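Arginine 3rd transport system periplasmic binding protein (Legionella pneumophila subsp. pneumophila str. Philadelphia 1, PDB 3KZG) probably binds arginine in the periplasm and delivers it to a membrane transporter for uptake. Local coordinates at residues 137-140 and 141-144. Numbering follows the deposited sequence.
Sequences YELI and QDML
Tyr137, the last residue of its strand, lays its ring over the first turn of the helix that follows, a worked example of a strand-to-helix junction in an alpha/beta lobe. The CA of Met143 sits over one face of the ring, 3.6 Å from its centroid, a CH-pi contact. Beside it, Tyr137 CD2 meets Met143 CB at 3.5 Å. The selenomethionine chain of Met143 leaves the backbone with CG opposite N (chi1 179°), runs past the ring and then turns about its CG-SE bond, bringing CE against Ile140 CD1 at a tight 3.5 Å. Ile140 CG2 also packs beside Leu144 CD1, at 4.0 Å, and this buried side is the dense one. The backbone meanwhile starts the helix: Leu139, at the N-cap position, offers its carbonyl O to Met143 N at 3.2 Å and, weakly, to Asp142 N, and Ile140 O takes a straighter bond from Leu144 N at 2.9 Å. The other flank is more polar and more open to solvent. Leu139 CD1 lies 3.3 Å from Asp142 OD1, and exposed Gln141, bent at chi2, folds OE1 back over Leu139 CB. In the fold, Tyr137 hydrogen-bonds through its backbone to Val115 and Lys117 at the edge of the five-stranded sheet, Met143 and Leu144 pack on strand 154-158 of that sheet, and Ile140 and Gln141 reach across to strand 4-13 of the second sheet, consistent with the family's two-lobed build.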
loop_
_atom_site.group_PDB
_atom_site.type_symbol
_atom_site.label_atom_id
_atom_site.label_comp_id
_atom_site.label_asym_id
_atom_site.label_seq_id
_atom_site.Cartn_x
_atom_site.Cartn_y
_atom_site.Cartn_z
ATOM N N TYR A 137 0.068 -41.721 13.266
ATOM C CA TYR A 137 1.366 -41.901 12.633
ATOM C C TYR A 137 2.348 -40.957 13.312
ATOM O O TYR A 137 2.034 -39.785 13.526
ATOM C CB TYR A 137 1.279 -41.570 11.142
ATOM C CG TYR A 137 0.530 -42.595 10.318
ATOM C CD1 TYR A 137 1.111 -43.825 9.997
ATOM C CD2 TYR A 137 -0.758 -42.334 9.846
ATOM C CE1 TYR A 137 0.433 -44.766 9.227
ATOM C CE2 TYR A 137 -1.446 -43.268 9.076
ATOM C CZ TYR A 137 -0.845 -44.480 8.770
ATOM O OH TYR A 137 -1.531 -45.399 8.008
ATOM N N GLU A 138 3.528 -41.458 13.661
ATOM C CA GLU A 138 4.520 -40.617 14.322
ATOM C C GLU A 138 5.230 -39.694 13.337
ATOM O O GLU A 138 5.549 -38.560 13.677
ATOM C CB GLU A 138 5.541 -41.476 15.079
ATOM C CG GLU A 138 4.951 -42.225 16.269
ATOM C CD GLU A 138 6.012 -42.906 17.116
ATOM O OE1 GLU A 138 6.789 -43.714 16.565
ATOM O OE2 GLU A 138 6.069 -42.636 18.334
ATOM N N LEU A 139 5.478 -40.186 12.125
ATOM C CA LEU A 139 6.133 -39.383 11.086
ATOM C C LEU A 139 5.182 -39.114 9.927
ATOM O O LEU A 139 4.339 -39.947 9.597
ATOM C CB LEU A 139 7.372 -40.091 10.522
ATOM C CG LEU A 139 8.556 -40.385 11.434
ATOM C CD1 LEU A 139 8.200 -41.527 12.368
ATOM C CD2 LEU A 139 9.774 -40.755 10.591
ATOM N N ILE A 140 5.328 -37.944 9.311
ATOM C CA ILE A 140 4.506 -37.576 8.170
ATOM C C ILE A 140 4.784 -38.568 7.031
ATOM O O ILE A 140 3.885 -38.923 6.276
ATOM C CB ILE A 140 4.837 -36.140 7.686
ATOM C CG1 ILE A 140 4.445 -35.115 8.758
ATOM C CG2 ILE A 140 4.131 -35.846 6.368
ATOM C CD1 ILE A 140 2.958 -35.043 9.050
ATOM N N GLN A 141 6.028 -39.021 6.921
ATOM C CA GLN A 141 6.399 -39.962 5.863
ATOM C C GLN A 141 5.613 -41.264 5.957
ATOM O O GLN A 141 5.189 -41.811 4.940
ATOM C CB GLN A 141 7.899 -40.277 5.909
ATOM C CG GLN A 141 8.806 -39.066 5.845
ATOM C CD GLN A 141 9.198 -38.568 7.221
ATOM O OE1 GLN A 141 8.350 -38.199 8.029
ATOM N NE2 GLN A 141 10.497 -38.564 7.497
ATOM N N ASP A 142 5.431 -41.753 7.180
ATOM C CA ASP A 142 4.692 -42.987 7.434
ATOM C C ASP A 142 3.231 -42.798 7.052
ATOM O O ASP A 142 2.602 -43.676 6.463
ATOM C CB ASP A 142 4.757 -43.358 8.923
ATOM C CG ASP A 142 6.167 -43.670 9.396
ATOM O OD1 ASP A 142 6.395 -43.658 10.626
ATOM O OD2 ASP A 142 7.041 -43.935 8.542
HETATM N N MSE A 143 2.694 -41.638 7.406
HETATM C CA MSE A 143 1.306 -41.339 7.121
HETATM C C MSE A 143 1.038 -41.281 5.624
HETATM O O MSE A 143 0.044 -41.825 5.147
HETATM C CB MSE A 143 0.923 -40.016 7.773
HETATM C CG MSE A 143 -0.505 -39.600 7.500
HETATM SE SE MSE A 143 -1.015 -38.133 8.595
HETATM C CE MSE A 143 0.180 -36.791 7.866
ATOM N N LEU A 144 1.921 -40.616 4.888
ATOM C CA LEU A 144 1.746 -40.500 3.450
ATOM C C LEU A 144 1.969 -41.856 2.779
ATOM O O LEU A 144 1.348 -42.161 1.756
ATOM C CB LEU A 144 2.696 -39.441 2.882
ATOM C CG LEU A 144 2.351 -38.001 3.277
ATOM C CD1 LEU A 144 3.367 -37.041 2.674
ATOM C CD2 LEU A 144 0.940 -37.657 2.801
#